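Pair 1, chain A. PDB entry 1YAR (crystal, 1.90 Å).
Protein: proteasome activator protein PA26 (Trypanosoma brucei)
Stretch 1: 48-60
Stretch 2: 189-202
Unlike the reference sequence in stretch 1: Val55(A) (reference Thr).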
# COMPACT_ATOMS: atom_id res chain seq x y z
N ALA A 48 29.85 104.56 56.71
CA ALA A 48 30.02 106.01 56.69
C ALA A 48 28.69 106.72 56.38
O ALA A 48 28.42 107.80 56.91
CB ALA A 48 31.08 106.40 55.67
N ALA A 49 27.85 106.11 55.53
CA ALA A 49 26.51 106.67 55.26
C ALA A 49 25.63 106.60 56.51
O ALA A 49 24.98 107.58 56.84
CB ALA A 49 25.83 105.96 54.06
N ALA A 50 25.62 105.46 57.19
CA ALA A 50 24.82 105.31 58.41
C ALA A 50 25.23 106.31 59.49
O ALA A 50 24.38 106.90 60.15
CB ALA A 50 24.88 103.88 58.95
N GLU A 51 26.54 106.50 59.64
CA GLU A 51 27.11 107.44 60.61
C GLU A 51 26.57 108.85 60.34
O GLU A 51 26.04 109.51 61.24
CB GLU A 51 28.64 107.37 60.55
CG GLU A 51 29.40 108.54 61.17
CD GLU A 51 30.90 108.32 61.13
OE1 GLU A 51 31.44 107.82 62.15
OE2 GLU A 51 31.55 108.62 60.08
N ALA A 52 26.69 109.29 59.09
CA ALA A 52 26.20 110.60 58.66
C ALA A 52 24.69 110.68 58.89
O ALA A 52 24.20 111.67 59.44
CB ALA A 52 26.55 110.84 57.20
N HIS A 53 23.95 109.64 58.49
CA HIS A 53 22.50 109.60 58.72
C HIS A 53 22.15 109.83 60.19
O HIS A 53 21.23 110.60 60.50
CB HIS A 53 21.93 108.24 58.27
CG HIS A 53 20.44 108.23 58.18
ND1 HIS A 53 19.64 107.56 59.08
CD2 HIS A 53 19.59 108.82 57.30
CE1 HIS A 53 18.37 107.73 58.76
NE2 HIS A 53 18.31 108.49 57.69
N GLY A 54 22.89 109.17 61.08
CA GLY A 54 22.68 109.30 62.53
C GLY A 54 22.85 110.73 63.00
O GLY A 54 22.06 111.22 63.81
N VAL A 55 23.86 111.41 62.46
CA VAL A 55 24.15 112.81 62.78
C VAL A 55 23.00 113.74 62.34
O VAL A 55 22.59 114.62 63.09
CB VAL A 55 25.52 113.25 62.17
CG1 VAL A 55 25.80 114.73 62.45
CG2 VAL A 55 26.64 112.41 62.74
N ILE A 56 22.48 113.53 61.13
CA ILE A 56 21.36 114.34 60.64
C ILE A 56 20.09 114.09 61.46
O ILE A 56 19.42 115.03 61.85
CB ILE A 56 21.09 114.07 59.15
CG1 ILE A 56 22.37 114.30 58.33
CG2 ILE A 56 19.95 114.95 58.65
CD1 ILE A 56 22.42 113.46 57.09
N ARG A 57 19.77 112.82 61.70
CA ARG A 57 18.61 112.44 62.51
C ARG A 57 18.57 113.19 63.85
O ARG A 57 17.51 113.59 64.31
CB ARG A 57 18.61 110.93 62.75
CG ARG A 57 17.51 110.43 63.68
CD ARG A 57 17.46 108.92 63.85
NE ARG A 57 17.12 108.24 62.60
CZ ARG A 57 15.87 107.98 62.19
NH1 ARG A 57 14.82 108.33 62.92
NH2 ARG A 57 15.68 107.36 61.03
N ASN A 58 19.75 113.39 64.45
CA ASN A 58 19.90 114.07 65.75
C ASN A 58 20.03 115.59 65.69
O ASN A 58 20.35 116.22 66.70
CB ASN A 58 21.11 113.49 66.50
CG ASN A 58 20.77 112.21 67.25
OD1 ASN A 58 19.59 111.88 67.45
ND2 ASN A 58 21.80 111.49 67.70
N SER A 59 19.77 116.17 64.52
CA SER A 59 19.95 117.60 64.28
C SER A 59 18.62 118.33 64.16
O SER A 59 17.65 117.80 63.62
CB SER A 59 20.75 117.83 62.99
OG SER A 59 22.10 117.42 63.14
N THR A 60 18.60 119.57 64.67
CA THR A 60 17.53 120.52 64.37
C THR A 60 18.09 121.53 63.37
O THR A 60 19.20 122.03 63.54
CB THR A 60 17.03 121.23 65.64
OG1 THR A 60 16.52 120.26 66.56
CG2 THR A 60 15.81 122.09 65.34
N LEU A 189 14.66 120.31 53.90
CA LEU A 189 16.11 120.46 53.75
C LEU A 189 16.84 119.39 54.53
O LEU A 189 17.77 118.75 54.02
CB LEU A 189 16.57 121.85 54.22
CG LEU A 189 18.05 122.21 54.03
CD1 LEU A 189 18.37 122.38 52.56
CD2 LEU A 189 18.40 123.49 54.85
N ARG A 190 16.40 119.20 55.78
CA ARG A 190 16.93 118.15 56.62
C ARG A 190 16.61 116.78 56.01
O ARG A 190 17.43 115.87 56.11
CB ARG A 190 16.32 118.26 58.02
CG ARG A 190 16.80 117.26 59.01
CD ARG A 190 16.27 117.53 60.39
NE ARG A 190 16.47 116.40 61.28
CZ ARG A 190 15.60 115.40 61.42
NH1 ARG A 190 14.47 115.41 60.72
NH2 ARG A 190 15.86 114.41 62.26
N GLN A 191 15.43 116.65 55.40
CA GLN A 191 14.98 115.36 54.88
C GLN A 191 15.80 114.96 53.66
O GLN A 191 16.07 113.77 53.45
CB GLN A 191 13.48 115.34 54.56
CG GLN A 191 12.89 113.88 54.61
CD GLN A 191 13.16 113.18 55.95
OE1 GLN A 191 12.86 113.74 57.01
NE2 GLN A 191 13.69 111.97 55.89
N ILE A 192 16.16 115.95 52.84
CA ILE A 192 17.04 115.71 51.71
C ILE A 192 18.39 115.18 52.22
O ILE A 192 18.88 114.17 51.72
CB ILE A 192 17.20 116.98 50.84
CG1 ILE A 192 15.94 117.23 50.02
CG2 ILE A 192 18.43 116.86 49.91
CD1 ILE A 192 15.82 118.66 49.50
N ASP A 193 18.98 115.86 53.22
CA ASP A 193 20.23 115.36 53.81
C ASP A 193 20.11 113.93 54.34
O ASP A 193 20.94 113.08 54.03
CB ASP A 193 20.75 116.28 54.91
CG ASP A 193 21.26 117.59 54.36
OD1 ASP A 193 21.33 117.76 53.12
OD2 ASP A 193 21.58 118.54 55.10
N ALA A 194 19.07 113.67 55.13
CA ALA A 194 18.87 112.34 55.66
C ALA A 194 18.62 111.31 54.55
O ALA A 194 19.21 110.23 54.57
CB ALA A 194 17.70 112.32 56.66
N ASP A 195 17.73 111.64 53.62
CA ASP A 195 17.30 110.66 52.61
C ASP A 195 18.42 110.27 51.67
O ASP A 195 18.44 109.15 51.19
CB ASP A 195 16.10 111.17 51.82
CG ASP A 195 14.78 110.95 52.55
OD1 ASP A 195 14.79 110.46 53.70
OD2 ASP A 195 13.68 111.26 52.04
N PHE A 196 19.34 111.20 51.38
CA PHE A 196 20.46 110.84 50.52
C PHE A 196 21.44 109.91 51.18
O PHE A 196 22.01 109.03 50.52
CB PHE A 196 21.13 112.06 49.85
CG PHE A 196 20.42 112.48 48.60
CD1 PHE A 196 19.29 113.29 48.67
CD2 PHE A 196 20.82 112.00 47.37
CE1 PHE A 196 18.59 113.65 47.51
CE2 PHE A 196 20.16 112.36 46.20
CZ PHE A 196 19.02 113.18 46.27
N MET A 197 21.59 110.06 52.50
CA MET A 197 22.40 109.10 53.24
C MET A 197 21.69 107.76 53.35
O MET A 197 22.32 106.72 53.18
CB MET A 197 22.81 109.65 54.61
CG MET A 197 23.68 110.90 54.53
SD MET A 197 25.29 110.60 53.74
CE MET A 197 25.05 111.21 52.08
N LEU A 198 20.38 107.77 53.60
CA LEU A 198 19.60 106.52 53.59
C LEU A 198 19.74 105.79 52.25
O LEU A 198 19.96 104.58 52.22
CB LEU A 198 18.12 106.78 53.90
CG LEU A 198 17.17 105.58 53.75
CD1 LEU A 198 17.62 104.41 54.64
CD2 LEU A 198 15.76 106.00 54.10
N LYS A 199 19.60 106.54 51.16
CA LYS A 199 19.70 105.98 49.80
C LYS A 199 21.06 105.36 49.50
O LYS A 199 21.13 104.31 48.87
CB LYS A 199 19.35 107.04 48.77
CG LYS A 199 17.87 107.31 48.76
CD LYS A 199 17.50 108.34 47.74
CE LYS A 199 16.01 108.58 47.85
NZ LYS A 199 15.47 109.21 46.62
N VAL A 200 22.13 106.00 49.97
CA VAL A 200 23.45 105.36 49.93
C VAL A 200 23.50 104.06 50.74
O VAL A 200 24.05 103.07 50.26
CB VAL A 200 24.59 106.34 50.35
CG1 VAL A 200 25.92 105.60 50.42
CG2 VAL A 200 24.68 107.50 49.36
N GLU A 201 22.90 104.04 51.94
CA GLU A 201 22.86 102.80 52.74
C GLU A 201 22.12 101.66 52.00
O GLU A 201 22.58 100.53 51.98
CB GLU A 201 22.17 102.98 54.09
CG GLU A 201 22.84 103.93 55.08
CD GLU A 201 22.01 104.08 56.35
OE1 GLU A 201 21.45 105.18 56.58
OE2 GLU A 201 21.89 103.09 57.11
N LEU A 202 20.97 102.00 51.42
CA LEU A 202 20.16 101.04 50.67
C LEU A 202 20.85 100.61 49.38
O LEU A 202 20.88 99.42 49.06
CB LEU A 202 18.80 101.64 50.35
CG LEU A 202 17.94 102.10 51.53
CD1 LEU A 202 16.73 102.85 50.98
CD2 LEU A 202 17.51 100.95 52.45
O HOH W 1 16.05 109.30 56.03

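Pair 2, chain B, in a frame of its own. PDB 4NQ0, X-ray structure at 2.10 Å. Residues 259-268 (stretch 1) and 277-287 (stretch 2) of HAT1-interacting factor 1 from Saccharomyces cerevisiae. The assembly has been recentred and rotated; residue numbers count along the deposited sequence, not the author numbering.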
# COMPACT_ATOMS: atom_id res chain seq x y z
N TYR B 259 3.91 2.28 5.12
CA TYR B 259 3.92 3.65 4.57
C TYR B 259 5.36 4.13 4.27
O TYR B 259 5.62 4.78 3.24
CB TYR B 259 3.27 4.63 5.54
CG TYR B 259 1.76 4.49 5.72
CD1 TYR B 259 0.92 4.14 4.66
CD2 TYR B 259 1.18 4.76 6.95
CE1 TYR B 259 -0.46 4.03 4.84
CE2 TYR B 259 -0.19 4.67 7.13
CZ TYR B 259 -1.01 4.31 6.08
OH TYR B 259 -2.37 4.23 6.27
N LEU B 260 6.28 3.82 5.17
CA LEU B 260 7.69 4.11 4.94
C LEU B 260 8.30 3.34 3.78
O LEU B 260 9.19 3.86 3.10
CB LEU B 260 8.52 3.83 6.19
CG LEU B 260 8.31 4.79 7.38
CD1 LEU B 260 8.96 4.19 8.60
CD2 LEU B 260 8.88 6.17 7.09
N LYS B 261 7.86 2.10 3.58
CA LYS B 261 8.30 1.31 2.43
C LYS B 261 7.76 1.93 1.14
O LYS B 261 8.48 2.02 0.15
CB LYS B 261 7.83 -0.15 2.52
CG LYS B 261 8.53 -0.96 3.59
CD LYS B 261 9.70 -1.80 3.06
CE LYS B 261 9.21 -2.93 2.17
NZ LYS B 261 9.77 -4.27 2.50
N ALA B 262 6.51 2.37 1.16
CA ALA B 262 5.89 2.99 -0.01
C ALA B 262 6.67 4.25 -0.37
O ALA B 262 7.04 4.46 -1.51
CB ALA B 262 4.42 3.34 0.26
N LEU B 263 6.95 5.06 0.65
CA LEU B 263 7.70 6.29 0.49
C LEU B 263 9.06 6.01 -0.16
O LEU B 263 9.45 6.69 -1.09
CB LEU B 263 7.84 6.97 1.85
CG LEU B 263 8.39 8.39 1.96
CD1 LEU B 263 7.49 9.44 1.30
CD2 LEU B 263 8.59 8.72 3.45
N GLY B 264 9.77 5.00 0.31
CA GLY B 264 11.03 4.59 -0.32
C GLY B 264 10.89 4.24 -1.80
O GLY B 264 11.77 4.56 -2.61
N TYR B 265 9.80 3.58 -2.17
CA TYR B 265 9.57 3.21 -3.57
C TYR B 265 9.29 4.43 -4.44
O TYR B 265 9.81 4.55 -5.54
CB TYR B 265 8.46 2.16 -3.70
CG TYR B 265 8.98 0.75 -3.58
CD1 TYR B 265 9.46 0.07 -4.69
CD2 TYR B 265 9.02 0.10 -2.35
CE1 TYR B 265 9.95 -1.22 -4.59
CE2 TYR B 265 9.51 -1.19 -2.24
CZ TYR B 265 9.98 -1.83 -3.37
OH TYR B 265 10.46 -3.11 -3.28
N TYR B 266 8.47 5.34 -3.94
CA TYR B 266 8.16 6.56 -4.69
C TYR B 266 9.42 7.39 -4.93
O TYR B 266 9.54 8.07 -5.93
CB TYR B 266 7.11 7.39 -3.96
CG TYR B 266 5.74 6.74 -3.83
CD1 TYR B 266 5.19 6.02 -4.87
CD2 TYR B 266 4.98 6.92 -2.68
CE1 TYR B 266 3.92 5.43 -4.75
CE2 TYR B 266 3.73 6.35 -2.56
CZ TYR B 266 3.20 5.61 -3.61
OH TYR B 266 1.94 5.06 -3.51
N LYS B 267 10.36 7.32 -3.99
CA LYS B 267 11.62 8.06 -4.12
C LYS B 267 12.61 7.50 -5.14
O LYS B 267 13.60 8.16 -5.46
CB LYS B 267 12.28 8.19 -2.75
CG LYS B 267 11.66 9.29 -1.91
CD LYS B 267 12.18 9.22 -0.48
CE LYS B 267 12.13 10.57 0.22
NZ LYS B 267 12.45 10.41 1.68
N THR B 268 12.36 6.30 -5.66
CA THR B 268 13.16 5.78 -6.77
C THR B 268 12.62 6.26 -8.11
O THR B 268 13.21 6.00 -9.16
CB THR B 268 13.15 4.24 -6.80
OG1 THR B 268 11.84 3.78 -7.17
CG2 THR B 268 13.57 3.65 -5.44
N GLU B 277 3.13 14.28 -5.35
CA GLU B 277 1.88 14.10 -4.60
C GLU B 277 1.88 12.83 -3.76
O GLU B 277 1.38 12.82 -2.65
CB GLU B 277 0.67 14.04 -5.55
CG GLU B 277 0.30 15.40 -6.14
CD GLU B 277 -0.60 15.27 -7.36
OE1 GLU B 277 -0.60 16.21 -8.19
OE2 GLU B 277 -1.28 14.22 -7.50
N LYS B 278 2.43 11.75 -4.30
CA LYS B 278 2.45 10.48 -3.60
C LYS B 278 3.46 10.49 -2.45
O LYS B 278 3.19 9.97 -1.37
CB LYS B 278 2.69 9.33 -4.58
CG LYS B 278 1.48 9.07 -5.50
CD LYS B 278 1.67 7.87 -6.40
CE LYS B 278 0.38 7.49 -7.12
NZ LYS B 278 -0.60 6.81 -6.21
N VAL B 279 4.60 11.12 -2.68
CA VAL B 279 5.60 11.28 -1.63
C VAL B 279 4.97 12.02 -0.45
O VAL B 279 5.04 11.55 0.68
CB VAL B 279 6.84 12.03 -2.15
CG1 VAL B 279 7.76 12.43 -1.00
CG2 VAL B 279 7.59 11.16 -3.15
N ILE B 280 4.34 13.15 -0.73
CA ILE B 280 3.72 13.99 0.30
C ILE B 280 2.63 13.22 1.03
O ILE B 280 2.55 13.25 2.26
CB ILE B 280 3.10 15.28 -0.29
CG1 ILE B 280 4.17 16.20 -0.90
CG2 ILE B 280 2.32 16.04 0.79
CD1 ILE B 280 5.19 16.68 0.08
N GLN B 281 1.79 12.53 0.28
CA GLN B 281 0.75 11.69 0.87
C GLN B 281 1.31 10.64 1.84
O GLN B 281 0.79 10.46 2.94
CB GLN B 281 -0.06 11.01 -0.24
CG GLN B 281 -1.08 10.01 0.29
CD GLN B 281 -1.89 9.35 -0.79
OE1 GLN B 281 -1.37 8.96 -1.84
NE2 GLN B 281 -3.18 9.19 -0.53
N ALA B 282 2.36 9.94 1.42
CA ALA B 282 3.00 8.90 2.24
C ALA B 282 3.63 9.47 3.53
O ALA B 282 3.51 8.89 4.61
CB ALA B 282 4.04 8.16 1.42
N GLU B 283 4.29 10.63 3.41
CA GLU B 283 4.83 11.32 4.58
C GLU B 283 3.74 11.64 5.58
O GLU B 283 3.92 11.45 6.77
CB GLU B 283 5.54 12.61 4.20
CG GLU B 283 6.78 12.43 3.35
CD GLU B 283 8.04 12.14 4.15
OE1 GLU B 283 7.94 11.80 5.35
OE2 GLU B 283 9.14 12.24 3.54
N PHE B 284 2.59 12.12 5.10
CA PHE B 284 1.49 12.46 6.02
C PHE B 284 0.90 11.21 6.67
O PHE B 284 0.58 11.22 7.88
CB PHE B 284 0.39 13.25 5.31
CG PHE B 284 -0.86 13.42 6.13
CD1 PHE B 284 -0.90 14.32 7.19
CD2 PHE B 284 -1.98 12.65 5.87
CE1 PHE B 284 -2.03 14.45 7.97
CE2 PHE B 284 -3.14 12.79 6.64
CZ PHE B 284 -3.16 13.69 7.70
N LEU B 285 0.73 10.15 5.89
CA LEU B 285 0.14 8.91 6.43
C LEU B 285 1.02 8.31 7.53
O LEU B 285 0.51 7.80 8.52
CB LEU B 285 -0.13 7.90 5.31
CG LEU B 285 -1.24 8.26 4.33
CD1 LEU B 285 -1.21 7.33 3.10
CD2 LEU B 285 -2.63 8.23 4.98
N VAL B 286 2.33 8.38 7.35
CA VAL B 286 3.30 8.01 8.39
C VAL B 286 3.00 8.75 9.70
O VAL B 286 2.88 8.12 10.75
CB VAL B 286 4.74 8.30 7.95
CG1 VAL B 286 5.71 8.32 9.15
CG2 VAL B 286 5.19 7.28 6.89
N CYS B 287 2.85 10.07 9.62
CA CYS B 287 2.57 10.90 10.80
C CYS B 287 1.22 10.59 11.43
O CYS B 287 1.10 10.57 12.66
CB CYS B 287 2.64 12.38 10.43
SG CYS B 287 4.30 12.86 9.92
O HOH W 2 -0.60 6.51 -3.33

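Pair 1 and pair 2 are both nearly antiparallel helix pairs. Their N-to-C directions differ by 156° and 162°, their axes approach to 8.4 and 8.9 Å, and the central 14 residues superpose with an RMSD of 0.3 Å. The buried surface is almost equal, at 618 and 609 Å², although few inward-facing side chains are alike.

The clearest exchange of bulk involves Ala49(A) = Tyr259(B) and Met197(A) = Ala282(B). In pair 1 the large residue lies on the second helix: Met197(A) fits among Ala49(A), Ala52(A), His53(A) and Ile56(A), with its SD 3.7 Å from CB of Ala52(A). CB of Ala49(A) lies 3.7 Å from O of Met197(A) and 3.7 Å from CG1 of Val200(A). In pair 2 the small residue is Ala282(B), and the first helix supplies the bulk through Tyr259(B) and Tyr266(B). Leu285(B), matching Val200(A), places its CB over one face of the Tyr259(B) ring, 3.6 Å from the centroid, a CH-pi contact. The matched alanines Ala52(A) and Ala262(B) both point toward the partner helix, but with no methionine opposite, CB of Ala262(B) stays out of contact.

His53(A) = Leu263(B) fills the centre in both pairs with a t rotamer. The histidine sits among Ala194(A), Met197(A), Leu198(A) and Glu201(A), its CD2 3.1 Å from O of Ala194(A), while a water joins its NE2 to OD1 of Asp195(A), at 2.9 Å from each. Leu263(B) makes an apolar version of this packing: its CD1 lies 3.3 Å from O of Val279(B) and 3.7 Å from CB of Ala282(B), and its CD2 is 3.5 Å from CD of Glu283(B).

At Ile56(A) = Tyr266(B), the isoleucine packs CG2 against CB of Ala194(A) at 4.0 Å and CD1 against CG of Met197(A) at 3.8 Å. Tyr266(B) instead receives CB of Lys278(B), the match of Asp193(A), over one ring face, 3.7 Å from the centroid. Its CB also meets CG2 of Val279(B) at 3.9 Å. Beyond the ring, a water links OH of Tyr266(B), NZ of Lys278(B) and OE1 of Gln281(B).

At Glu201(A) = Val286(B), polar and apolar solutions diverge again. OE1 of Glu201(A) lies 3.5 Å from CB of His53(A) and is buried without a polar partner, whereas CG2 of Val286(B) packs 3.5 Å from CB of Tyr259(B) and 3.9 Å from CD2 of Leu260(B).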